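Local coordinates for putative enoyl-CoA hydratase/isomerase (Mycobacterium abscessus, PDB 3RSI), which probably works as a hydro-lyase of lipid metabolism, adding water to or removing it from enoyl-CoA substrates as many members of the crotonase-like family do, at residues A43-D46 with E47-H50; G94-L97 with S98-L101; K162-E165 with M166-G170; W224-E227 with E228-R231. All coordinates share one frame; numbering follows the deposited sequence.

In the fold
Every contact is local and closes no loop beyond a single turn of chain, and the four follow one another in series without nesting or crossing. Contact 1 comes first, on helix 35-50 of the beta-alpha-beta unit between strands 19-24 and 56-61. Contact 2 follows the chain out of the end of helix 88-94, on the opposite side of the chain's centre, with nearest atoms about 32 Å from contact 1. Contact 3 takes up nearly all of helix 160-169 and the glycine that ends it, and contact 4 begins helix 227-242. All four meet other subunits of the trimer; residues 43-50 of one subunit receive residues 94-101 of another, although within one chain these segments stay apart.

Contact 1: residues A43-D46 with E47-H50; sequences AAWD and EIDH
Ile48 lays its CD1 beside the indole of Trp45, 4.0 Å from CE3, the two side chains pointing the same way along one side of the helix. Ile48 CG1 lies beside the backbone N and opposite the carbonyl carbon (chi1 -73°), which sends CD1 back along the preceding turn, toward Trp45. The backbone beneath them is regular alpha-helix. Glu47 N donates to Ala43 O, Ile48 N to Ala44 O at 2.9 Å, and Asp49 N to Trp45 O at 2.8 Å. The last bond of the series, His50 N to Asp46 O, is weak, with an N-H...O angle of 133°, as the helix comes to its end.

Asp46 and Asp49 share a water. It donates to Asp46 OD1 at 2.8 Å and to Asp49 OD2 at 2.7 Å, and so lies between two carboxylates whose oxygens OD1 of Asp46 and OD2 of Asp49 are 4.9 Å apart. Their like charges are probably eased by the second subunit, where Lys93 forms a salt bridge with Asp46 OD1, while Thr102 and His99 bind the two oxygens of Asp49. Trp45 NE1 is satisfied by Gly94 O of that same subunit, and Ile48 O by its Lys103 NZ.

Helix 35-50 is the crossover of a beta-alpha-beta unit. Ala44 and Trp45 rest on Leu22 and Ile48 on Val20 of strand 19-24, whereas Ala44 and Glu47 reach Leu11 and Val13 of strand 11-16.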
ATOM      1  N   ALA B  43      26.466  -5.786  15.455  1.00 17.01           N
ATOM      2  CA  ALA B  43      26.752  -5.630  16.876  1.00 17.10           C
ATOM      3  C   ALA B  43      25.798  -4.639  17.573  1.00 16.86           C
ATOM      4  O   ALA B  43      25.364  -4.874  18.715  1.00 17.37           O
ATOM      5  CB  ALA B  43      28.217  -5.210  17.091  1.00 17.42           C
ATOM      6  N   ALA B  44      25.484  -3.537  16.907  1.00 16.21           N
ATOM      7  CA  ALA B  44      24.593  -2.516  17.492  1.00 15.89           C
ATOM      8  C   ALA B  44      23.151  -3.037  17.638  1.00 15.59           C
ATOM      9  O   ALA B  44      22.481  -2.730  18.616  1.00 15.40           O
ATOM     10  CB  ALA B  44      24.617  -1.197  16.652  1.00 15.12           C
ATOM     11  N   TRP B  45      22.671  -3.802  16.668  1.00 15.33           N
ATOM     12  CA  TRP B  45      21.327  -4.387  16.783  1.00 15.97           C
ATOM     13  C   TRP B  45      21.264  -5.337  17.988  1.00 17.19           C
ATOM     14  O   TRP B  45      20.278  -5.340  18.722  1.00 17.38           O
ATOM     15  CB  TRP B  45      20.893  -5.139  15.520  1.00 15.43           C
ATOM     16  CG  TRP B  45      20.992  -4.385  14.218  1.00 14.97           C
ATOM     17  CD1 TRP B  45      21.455  -4.875  13.041  1.00 14.17           C
ATOM     18  CD2 TRP B  45      20.638  -3.016  13.974  1.00 13.75           C
ATOM     19  NE1 TRP B  45      21.399  -3.910  12.069  1.00 16.17           N
ATOM     20  CE2 TRP B  45      20.897  -2.759  12.612  1.00 14.82           C
ATOM     21  CE3 TRP B  45      20.102  -1.993  14.764  1.00 13.89           C
ATOM     22  CZ2 TRP B  45      20.664  -1.509  12.029  1.00 15.96           C
ATOM     23  CZ3 TRP B  45      19.855  -0.755  14.180  1.00 14.90           C
ATOM     24  CH2 TRP B  45      20.126  -0.527  12.828  1.00 14.08           C
ATOM     25  N   ASP B  46      22.317  -6.131  18.190  1.00 18.51           N
ATOM     26  CA  ASP B  46      22.382  -7.048  19.333  1.00 19.68           C
ATOM     27  C   ASP B  46      22.333  -6.295  20.662  1.00 20.14           C
ATOM     28  O   ASP B  46      21.598  -6.683  21.562  1.00 20.67           O
ATOM     29  CB  ASP B  46      23.630  -7.940  19.250  1.00 20.55           C
ATOM     30  CG  ASP B  46      23.474  -9.060  18.235  1.00 21.40           C
ATOM     31  OD1 ASP B  46      22.335  -9.347  17.789  1.00 23.72           O
ATOM     32  OD2 ASP B  46      24.494  -9.654  17.868  1.00 24.79           O
ATOM     33  N   GLU B  47      23.094  -5.208  20.772  1.00 20.48           N
ATOM     34  CA  GLU B  47      23.069  -4.343  21.954  1.00 20.79           C
ATOM     35  C   GLU B  47      21.689  -3.742  22.194  1.00 19.72           C
ATOM     36  O   GLU B  47      21.210  -3.708  23.323  1.00 19.12           O
ATOM     37  CB  GLU B  47      24.078  -3.210  21.789  1.00 21.66           C
ATOM     38  CG  GLU B  47      24.132  -2.189  22.937  1.00 24.78           C
ATOM     39  CD  GLU B  47      25.199  -1.099  22.695  1.00 30.66           C
ATOM     40  OE1 GLU B  47      26.270  -1.435  22.148  1.00 32.32           O
ATOM     41  OE2 GLU B  47      24.964   0.097  23.027  1.00 34.38           O
ATOM     42  N   ILE B  48      21.064  -3.247  21.126  1.00 18.74           N
ATOM     43  CA  ILE B  48      19.741  -2.622  21.229  1.00 18.03           C
ATOM     44  C   ILE B  48      18.664  -3.640  21.625  1.00 18.45           C
ATOM     45  O   ILE B  48      17.767  -3.332  22.416  1.00 17.88           O
ATOM     46  CB  ILE B  48      19.371  -1.929  19.908  1.00 17.36           C
ATOM     47  CG1 ILE B  48      20.215  -0.648  19.744  1.00 17.08           C
ATOM     48  CG2 ILE B  48      17.877  -1.609  19.835  1.00 15.58           C
ATOM     49  CD1 ILE B  48      20.275  -0.162  18.285  1.00 14.20           C
ATOM     50  N   ASP B  49      18.762  -4.852  21.076  1.00 18.84           N
ATOM     51  CA  ASP B  49      17.792  -5.911  21.373  1.00 19.68           C
ATOM     52  C   ASP B  49      17.911  -6.456  22.799  1.00 21.13           C
ATOM     53  O   ASP B  49      16.921  -6.849  23.405  1.00 20.48           O
ATOM     54  CB  ASP B  49      17.930  -7.067  20.373  1.00 19.17           C
ATOM     55  CG  ASP B  49      17.373  -6.731  18.999  1.00 18.84           C
ATOM     56  OD1 ASP B  49      16.497  -5.833  18.887  1.00 15.15           O
ATOM     57  OD2 ASP B  49      17.809  -7.396  18.029  1.00 19.20           O
ATOM     58  N   HIS B  50      19.111  -6.439  23.346  1.00 22.62           N
ATOM     59  CA  HIS B  50      19.430  -7.085  24.628  0.50 23.87           C
ATOM     60  C   HIS B  50      19.221  -6.168  25.832  1.00 24.46           C
ATOM     61  O   HIS B  50      18.946  -6.625  26.923  1.00 25.77           O
ATOM     62  CB  HIS B  50      20.885  -7.578  24.613  0.50 24.13           C
ATOM     63  CG  HIS B  50      21.332  -8.190  25.905  0.50 25.57           C
ATOM     64  ND1 HIS B  50      22.084  -7.504  26.835  0.50 26.52           N
ATOM     65  CD2 HIS B  50      21.122  -9.422  26.426  0.50 26.22           C
ATOM     66  CE1 HIS B  50      22.329  -8.291  27.867  0.50 26.67           C
ATOM     67  NE2 HIS B  50      21.752  -9.459  27.645  0.50 26.98           N
TER
HETATM   68  O   HOH W   1      19.644  -9.257  18.526  1.00 13.93           O

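Contact 2: residues G94-L97 with S98-L101; sequences GLLL and SHTL
Van der Waals contact joins Leu96 to His99, three residues on. The methyl CD2 of Leu96 comes to the edge of the imidazole, near the ring plane, and lies 3.8 Å from CD2 of His99. With CG of His99 anti to its own backbone N (chi1 -178°), the ring is carried out to where this methyl can meet it. The same Leu96 methyl is 3.7 Å from His99 O, and so meets both the ring and the backbone carbonyl of His99; farther along, it approaches Leu101 N at 4.3 Å.

The turn that makes this meeting possible is a Schellman motif closing helix 88-94. Leu96 takes a left-handed backbone conformation (phi 50°, psi 35°), and the chain leaves the helix towards strand 105-109. Beyond it, a backbone hydrogen bond still ties Ser98 to Gly92.

Polar groups find their partners farther away. The carbonyl oxygens of Leu96 and His99 come within 3.3 Å of each other, two acceptors that cannot bond together; Leu96 O is instead held by Gln123 NE2 and Arg153 NH2 of the same chain. Trp45 of the second subunit packs on both Leu96 and His99, whose imidazole is held by Asp49 of that subunit, while Leu97 and Ser98 face another neighbour, packing against Arg231 of the third subunit.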
ATOM      1  N   GLY B  94      -3.348 -12.201 -23.233  1.00 14.21           N
ATOM      2  CA  GLY B  94      -3.595 -10.882 -23.821  1.00 14.14           C
ATOM      3  C   GLY B  94      -3.944  -9.803 -22.796  1.00 13.91           C
ATOM      4  O   GLY B  94      -3.436  -8.674 -22.853  1.00 12.85           O
ATOM      5  N   LEU B  95      -4.824 -10.171 -21.865  1.00 13.77           N
ATOM      6  CA  LEU B  95      -5.254  -9.303 -20.771  1.00 13.85           C
ATOM      7  C   LEU B  95      -4.226  -9.149 -19.669  1.00 13.59           C
ATOM      8  O   LEU B  95      -4.469  -8.420 -18.699  1.00 13.21           O
ATOM      9  CB  LEU B  95      -6.555  -9.843 -20.142  1.00 13.72           C
ATOM     10  CG  LEU B  95      -7.799  -9.878 -21.035  1.00 14.48           C
ATOM     11  CD1 LEU B  95      -9.005 -10.437 -20.281  1.00 12.66           C
ATOM     12  CD2 LEU B  95      -8.115  -8.486 -21.562  1.00 14.26           C
ATOM     13  N   LEU B  96      -3.080  -9.821 -19.804  1.00 14.32           N
ATOM     14  CA  LEU B  96      -2.086  -9.928 -18.717  1.00 14.06           C
ATOM     15  C   LEU B  96      -2.720 -10.377 -17.391  1.00 14.30           C
ATOM     16  O   LEU B  96      -2.316  -9.941 -16.285  1.00 14.02           O
ATOM     17  CB  LEU B  96      -1.341  -8.595 -18.555  1.00 14.11           C
ATOM     18  CG  LEU B  96      -0.484  -8.195 -19.763  1.00 14.64           C
ATOM     19  CD1 LEU B  96       0.182  -6.868 -19.509  1.00 14.69           C
ATOM     20  CD2 LEU B  96       0.558  -9.283 -20.083  1.00 12.63           C
ATOM     21  N   LEU B  97      -3.728 -11.241 -17.504  1.00 14.21           N
ATOM     22  CA  LEU B  97      -4.395 -11.788 -16.350  1.00 14.75           C
ATOM     23  C   LEU B  97      -3.609 -13.005 -15.833  1.00 15.19           C
ATOM     24  O   LEU B  97      -3.311 -13.112 -14.654  1.00 14.56           O
ATOM     25  CB  LEU B  97      -5.822 -12.171 -16.716  1.00 15.29           C
ATOM     26  CG  LEU B  97      -6.759 -12.543 -15.568  1.00 16.21           C
ATOM     27  CD1 LEU B  97      -6.595 -11.569 -14.421  1.00 16.75           C
ATOM     28  CD2 LEU B  97      -8.221 -12.601 -16.060  1.00 15.57           C
ATOM     29  N   SER B  98      -3.297 -13.928 -16.725  1.00 15.42           N
ATOM     30  CA  SER B  98      -2.479 -15.081 -16.377  1.00 15.87           C
ATOM     31  C   SER B  98      -1.043 -14.945 -16.853  1.00 15.87           C
ATOM     32  O   SER B  98      -0.272 -15.885 -16.738  1.00 16.77           O
ATOM     33  CB  SER B  98      -3.077 -16.344 -16.990  1.00 15.88           C
ATOM     34  OG  SER B  98      -3.013 -16.289 -18.407  1.00 16.57           O
ATOM     35  N   HIS B  99      -0.674 -13.801 -17.410  1.00 15.57           N
ATOM     36  CA  HIS B  99       0.676 -13.621 -17.918  1.00 15.67           C
ATOM     37  C   HIS B  99       1.260 -12.361 -17.307  1.00 15.90           C
ATOM     38  O   HIS B  99       0.555 -11.396 -17.071  1.00 15.77           O
ATOM     39  CB  HIS B  99       0.702 -13.510 -19.446  1.00 16.01           C
ATOM     40  CG  HIS B  99       2.079 -13.365 -20.012  1.00 15.48           C
ATOM     41  ND1 HIS B  99       3.022 -14.371 -19.938  1.00 14.66           N
ATOM     42  CD2 HIS B  99       2.681 -12.326 -20.641  1.00 15.11           C
ATOM     43  CE1 HIS B  99       4.140 -13.963 -20.516  1.00 16.84           C
ATOM     44  NE2 HIS B  99       3.960 -12.723 -20.948  1.00 14.04           N
ATOM     45  N   THR B 100       2.550 -12.402 -17.035  1.00 15.64           N
ATOM     46  CA  THR B 100       3.276 -11.250 -16.585  1.00 16.38           C
ATOM     47  C   THR B 100       4.357 -10.987 -17.635  1.00 15.56           C
ATOM     48  O   THR B 100       5.140 -11.870 -17.947  1.00 16.14           O
ATOM     49  CB  THR B 100       3.854 -11.525 -15.181  1.00 16.85           C
ATOM     50  OG1 THR B 100       2.777 -11.546 -14.230  1.00 18.74           O
ATOM     51  CG2 THR B 100       4.889 -10.475 -14.779  1.00 18.14           C
ATOM     52  N   LEU B 101       4.374  -9.785 -18.203  1.00 15.09           N
ATOM     53  CA  LEU B 101       5.382  -9.438 -19.221  1.00 14.34           C
ATOM     54  C   LEU B 101       6.768  -9.497 -18.593  1.00 14.27           C
ATOM     55  O   LEU B 101       6.951  -9.064 -17.444  1.00 14.06           O
ATOM     56  CB  LEU B 101       5.108  -8.049 -19.797  1.00 13.78           C
ATOM     57  CG  LEU B 101       5.721  -7.731 -21.157  1.00 13.17           C
ATOM     58  CD1 LEU B 101       5.156  -8.657 -22.211  1.00 11.58           C
ATOM     59  CD2 LEU B 101       5.551  -6.245 -21.545  1.00 10.29           C
TER

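Contact 3: residues K162-E165 with M166-G170; sequences KAME and MILTG
Lys162 O accepts a hydrogen bond from Met166 N at 3.0 Å, and the CG of Met166 passes 3.2 Å from that same Lys162 oxygen. At its other end Lys162 forms a salt bridge within the first segment: NZ lies 2.7 Å from Glu165 OE1, above the carboxylate plane. Ala163 O receives Ile167 N, and the Ala163 methyl packs on helix 150-157. Met164 O takes Leu168 N, while Met164 SD and Leu168 CD1, 3.9 Å apart, lie side by side.

Glu165 is engaged at both its carbonyl and its carboxylate. Its carbonyl oxygen is gripped twice by Thr169, by N at 2.9 Å and by OG1 at 2.7 Å, from opposite faces of the carbonyl plane. Thr169 OG1 sits between its backbone N and carbonyl carbon (chi1 70°), which turns the hydroxyl back along the helix. A water donates to both Glu165 OE2 and Thr169 OG1.

His186 of the third subunit also binds Glu165 OE2, and Gly185 O of that subunit binds Lys162 NZ. The chemistry thus implies a buried ion pair whose two ends are both given further hydrogen bonds by the third subunit, beside a doubly held carbonyl in the final helical turn.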
ATOM      1  N   LYS B 162      -9.607   3.401  -1.208  1.00  9.55           N
ATOM      2  CA  LYS B 162      -9.874   3.918  -2.550  1.00  9.80           C
ATOM      3  C   LYS B 162     -10.030   2.797  -3.596  1.00  9.69           C
ATOM      4  O   LYS B 162     -10.813   2.918  -4.533  1.00  8.67           O
ATOM      5  CB  LYS B 162      -8.839   4.972  -2.991  1.00  9.67           C
ATOM      6  CG  LYS B 162      -9.459   6.062  -3.937  1.00  9.88           C
ATOM      7  CD  LYS B 162     -10.386   6.995  -3.149  1.00 10.63           C
ATOM      8  CE  LYS B 162     -11.184   7.966  -3.991  1.00 13.34           C
ATOM      9  NZ  LYS B 162     -12.166   8.724  -3.144  1.00 11.22           N
ATOM     10  N   ALA B 163      -9.298   1.704  -3.441  1.00  9.96           N
ATOM     11  CA  ALA B 163      -9.558   0.508  -4.251  1.00  9.98           C
ATOM     12  C   ALA B 163     -11.001   0.017  -4.065  1.00 10.80           C
ATOM     13  O   ALA B 163     -11.731  -0.237  -5.036  1.00 10.67           O
ATOM     14  CB  ALA B 163      -8.561  -0.603  -3.896  1.00  9.66           C
ATOM     15  N   MET B 164     -11.414  -0.105  -2.807  1.00 11.36           N
ATOM     16  CA  MET B 164     -12.776  -0.536  -2.488  1.00 11.60           C
ATOM     17  C   MET B 164     -13.805   0.414  -3.075  1.00 11.81           C
ATOM     18  O   MET B 164     -14.780  -0.028  -3.664  1.00 11.74           O
ATOM     19  CB  MET B 164     -12.994  -0.571  -0.984  1.00 11.83           C
ATOM     20  CG  MET B 164     -12.622  -1.843  -0.363  1.00 12.33           C
ATOM     21  SD  MET B 164     -13.729  -3.170  -0.832  1.00 14.84           S
ATOM     22  CE  MET B 164     -13.151  -4.326   0.440  1.00 13.37           C
ATOM     23  N   GLU B 165     -13.588   1.716  -2.887  1.00 11.40           N
ATOM     24  CA  GLU B 165     -14.507   2.718  -3.374  1.00 11.73           C
ATOM     25  C   GLU B 165     -14.662   2.641  -4.891  1.00 11.59           C
ATOM     26  O   GLU B 165     -15.782   2.659  -5.397  1.00 12.84           O
ATOM     27  CB  GLU B 165     -14.062   4.123  -2.965  1.00 11.82           C
ATOM     28  CG  GLU B 165     -15.017   5.195  -3.447  1.00 12.65           C
ATOM     29  CD  GLU B 165     -14.737   6.555  -2.897  1.00 13.57           C
ATOM     30  OE1 GLU B 165     -13.734   6.729  -2.163  1.00 14.66           O
ATOM     31  OE2 GLU B 165     -15.521   7.462  -3.227  1.00 13.60           O
ATOM     32  N   MET B 166     -13.552   2.560  -5.610  1.00 10.61           N
ATOM     33  CA  MET B 166     -13.593   2.476  -7.077  1.00 10.85           C
ATOM     34  C   MET B 166     -14.446   1.302  -7.569  1.00 11.28           C
ATOM     35  O   MET B 166     -15.295   1.453  -8.472  1.00 12.08           O
ATOM     36  CB  MET B 166     -12.168   2.357  -7.661  1.00 10.29           C
ATOM     37  CG  MET B 166     -11.373   3.629  -7.649  1.00 10.01           C
ATOM     38  SD  MET B 166      -9.707   3.426  -8.342  1.00 11.99           S
ATOM     39  CE  MET B 166     -10.120   3.320 -10.097  1.00 10.25           C
ATOM     40  N   ILE B 167     -14.244   0.146  -6.959  1.00 10.86           N
ATOM     41  CA  ILE B 167     -14.890  -1.087  -7.408  1.00 11.11           C
ATOM     42  C   ILE B 167     -16.346  -1.164  -6.991  1.00 11.40           C
ATOM     43  O   ILE B 167     -17.191  -1.545  -7.791  1.00 11.90           O
ATOM     44  CB  ILE B 167     -14.112  -2.329  -6.913  1.00 10.58           C
ATOM     45  CG1 ILE B 167     -12.730  -2.346  -7.604  1.00 12.04           C
ATOM     46  CG2 ILE B 167     -14.881  -3.621  -7.222  1.00 10.03           C
ATOM     47  CD1 ILE B 167     -11.801  -3.446  -7.126  1.00 11.41           C
ATOM     48  N   LEU B 168     -16.637  -0.793  -5.748  1.00 11.86           N
ATOM     49  CA  LEU B 168     -18.006  -0.874  -5.247  1.00 12.60           C
ATOM     50  C   LEU B 168     -18.907   0.275  -5.743  1.00 12.82           C
ATOM     51  O   LEU B 168     -20.099   0.057  -5.901  1.00 13.67           O
ATOM     52  CB  LEU B 168     -18.025  -0.969  -3.719  1.00 12.09           C
ATOM     53  CG  LEU B 168     -17.206  -2.108  -3.104  1.00 13.36           C
ATOM     54  CD1 LEU B 168     -17.369  -2.073  -1.591  1.00 11.59           C
ATOM     55  CD2 LEU B 168     -17.572  -3.511  -3.686  1.00 13.99           C
ATOM     56  N   THR B 169     -18.375   1.482  -5.976  1.00 12.55           N
ATOM     57  CA  THR B 169     -19.198   2.573  -6.525  1.00 12.91           C
ATOM     58  C   THR B 169     -19.177   2.586  -8.055  1.00 13.60           C
ATOM     59  O   THR B 169     -20.158   2.961  -8.701  1.00 14.64           O
ATOM     60  CB  THR B 169     -18.768   3.983  -6.013  1.00 13.10           C
ATOM     61  OG1 THR B 169     -17.508   4.341  -6.575  1.00 11.78           O
ATOM     62  CG2 THR B 169     -18.699   4.031  -4.490  1.00 12.25           C
ATOM     63  N   GLY B 170     -18.051   2.182  -8.632  1.00 13.54           N
ATOM     64  CA  GLY B 170     -17.856   2.206 -10.076  1.00 13.66           C
ATOM     65  C   GLY B 170     -17.490   3.576 -10.607  1.00 13.80           C
ATOM     66  O   GLY B 170     -17.436   3.781 -11.832  1.00 14.42           O
TER
HETATM   67  O   HOH W   2     -17.106   7.188  -5.532  1.00 13.64           O

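Contact 4: residues W224-E227 with E228-R231; sequences WLAE and EDAR
The first turn of helix 227-242 begins here, with Ala226 at the N-cap and Glu227 reaching forward to Arg231. Ala226 O accepts from Ala230 N at 2.9 Å, and Glu227 O accepts from Arg231 N at 2.7 Å. Being alanine, the N-cap residue offers no side-chain oxygen to the start of the helix; its methyl CB approaches OD2 of Asp229 at 4.0 Å.

One turn apart on this helix, Glu227 and Arg231 form an i to i+4 salt bridge, but a loose one. Arg231 NE is 3.3 Å from Glu227 OE1 in a weak hydrogen bond (136° at the hydrogen), and the carboxylate and guanidinium planes stand 71° apart. The aliphatic part of the glutamate joins in, its CG meeting the edge of the guanidinium in plane, 3.5 Å from Arg231 NE. A bend at chi3 (-73°) turns NE back toward the glutamate. The carboxylate has a stronger partner in Arg153 of the second subunit, which forms a salt bridge with OE1.

Before the helix, Leu225 CB lies 4.5 Å from Ala230 CB, and Leu225 O is bound by Arg156 of the second subunit. Trp224 meets its counterparts in both other subunits, ring to ring.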
ATOM      1  N   TRP B 224       3.462 -10.617  -1.847  1.00 11.67           N
ATOM      2  CA  TRP B 224       3.277 -10.273  -0.448  1.00 12.20           C
ATOM      3  C   TRP B 224       3.346 -11.554   0.395  1.00 12.20           C
ATOM      4  O   TRP B 224       2.793 -11.628   1.500  1.00 12.53           O
ATOM      5  CB  TRP B 224       1.929  -9.538  -0.259  1.00 11.71           C
ATOM      6  CG  TRP B 224       1.915  -8.107  -0.830  1.00 11.99           C
ATOM      7  CD1 TRP B 224       1.985  -6.955  -0.123  1.00 12.14           C
ATOM      8  CD2 TRP B 224       1.848  -7.720  -2.215  1.00 12.19           C
ATOM      9  NE1 TRP B 224       1.976  -5.874  -0.957  1.00 14.36           N
ATOM     10  CE2 TRP B 224       1.868  -6.309  -2.251  1.00 13.35           C
ATOM     11  CE3 TRP B 224       1.750  -8.425  -3.418  1.00 11.36           C
ATOM     12  CZ2 TRP B 224       1.807  -5.583  -3.443  1.00 12.32           C
ATOM     13  CZ3 TRP B 224       1.686  -7.703  -4.613  1.00 13.56           C
ATOM     14  CH2 TRP B 224       1.713  -6.290  -4.610  1.00 12.65           C
ATOM     15  N   LEU B 225       4.039 -12.555  -0.144  1.00 12.90           N
ATOM     16  CA  LEU B 225       4.236 -13.847   0.523  1.00 12.69           C
ATOM     17  C   LEU B 225       5.022 -13.698   1.828  1.00 13.32           C
ATOM     18  O   LEU B 225       5.736 -12.698   2.034  1.00 12.16           O
ATOM     19  CB  LEU B 225       4.977 -14.805  -0.407  1.00 12.90           C
ATOM     20  CG  LEU B 225       4.332 -15.088  -1.775  1.00 13.04           C
ATOM     21  CD1 LEU B 225       5.258 -15.931  -2.642  1.00 14.14           C
ATOM     22  CD2 LEU B 225       2.966 -15.752  -1.565  1.00 12.98           C
ATOM     23  N   ALA B 226       4.863 -14.676   2.717  1.00 13.94           N
ATOM     24  CA  ALA B 226       5.683 -14.774   3.933  1.00 15.19           C
ATOM     25  C   ALA B 226       7.113 -14.321   3.612  1.00 15.74           C
ATOM     26  O   ALA B 226       7.718 -14.845   2.680  1.00 14.91           O
ATOM     27  CB  ALA B 226       5.683 -16.240   4.458  1.00 15.06           C
ATOM     28  N   GLU B 227       7.637 -13.357   4.376  1.00 17.14           N
ATOM     29  CA  GLU B 227       8.886 -12.649   4.016  1.00 18.52           C
ATOM     30  C   GLU B 227      10.045 -13.625   3.783  1.00 19.03           C
ATOM     31  O   GLU B 227      10.833 -13.434   2.855  1.00 19.18           O
ATOM     32  CB  GLU B 227       9.249 -11.509   5.027  1.00 19.12           C
ATOM     33  CG  GLU B 227      10.769 -11.205   5.089  1.00 23.82           C
ATOM     34  CD  GLU B 227      11.189  -9.753   5.290  1.00 27.23           C
ATOM     35  OE1 GLU B 227      12.316  -9.630   5.819  1.00 34.47           O
ATOM     36  OE2 GLU B 227      10.497  -8.750   4.910  1.00 25.24           O
ATOM     37  N   GLU B 228      10.135 -14.695   4.580  1.00 19.65           N
ATOM     38  CA  GLU B 228      11.220 -15.673   4.403  1.00 20.14           C
ATOM     39  C   GLU B 228      11.192 -16.361   3.044  1.00 19.33           C
ATOM     40  O   GLU B 228      12.226 -16.421   2.375  1.00 19.01           O
ATOM     41  CB  GLU B 228      11.242 -16.719   5.520  1.00 21.10           C
ATOM     42  CG  GLU B 228      12.554 -17.500   5.552  1.00 24.48           C
ATOM     43  CD  GLU B 228      12.751 -18.297   6.835  1.00 29.24           C
ATOM     44  OE1 GLU B 228      13.898 -18.345   7.333  1.00 34.06           O
ATOM     45  OE2 GLU B 228      11.767 -18.866   7.348  1.00 31.40           O
ATOM     46  N   ASP B 229      10.019 -16.852   2.639  1.00 18.48           N
ATOM     47  CA  ASP B 229       9.814 -17.414   1.303  1.00 17.99           C
ATOM     48  C   ASP B 229      10.070 -16.348   0.217  1.00 17.18           C
ATOM     49  O   ASP B 229      10.693 -16.628  -0.811  1.00 15.94           O
ATOM     50  CB  ASP B 229       8.380 -17.943   1.116  1.00 18.01           C
ATOM     51  CG  ASP B 229       8.009 -19.083   2.097  1.00 20.33           C
ATOM     52  OD1 ASP B 229       8.907 -19.663   2.725  1.00 20.61           O
ATOM     53  OD2 ASP B 229       6.801 -19.398   2.221  1.00 20.72           O
ATOM     54  N   ALA B 230       9.573 -15.132   0.459  1.00 16.04           N
ATOM     55  CA  ALA B 230       9.711 -14.037  -0.502  1.00 15.32           C
ATOM     56  C   ALA B 230      11.186 -13.743  -0.697  1.00 15.26           C
ATOM     57  O   ALA B 230      11.645 -13.602  -1.812  1.00 14.03           O
ATOM     58  CB  ALA B 230       8.956 -12.789  -0.028  1.00 14.56           C
ATOM     59  N   ARG B 231      11.945 -13.682   0.391  1.00 15.59           N
ATOM     60  CA  ARG B 231      13.390 -13.442   0.265  1.00 15.79           C
ATOM     61  C   ARG B 231      14.136 -14.558  -0.472  1.00 15.55           C
ATOM     62  O   ARG B 231      15.114 -14.274  -1.168  1.00 14.45           O
ATOM     63  CB  ARG B 231      14.038 -13.171   1.613  1.00 16.40           C
ATOM     64  CG  ARG B 231      13.819 -11.742   2.090  1.00 17.71           C
ATOM     65  CD  ARG B 231      14.627 -11.457   3.319  1.00 21.01           C
ATOM     66  NE  ARG B 231      14.090 -12.121   4.493  1.00 23.17           N
ATOM     67  CZ  ARG B 231      14.669 -13.123   5.152  1.00 24.84           C
ATOM     68  NH1 ARG B 231      15.839 -13.622   4.775  1.00 22.83           N
ATOM     69  NH2 ARG B 231      14.060 -13.624   6.224  1.00 24.41           N
TER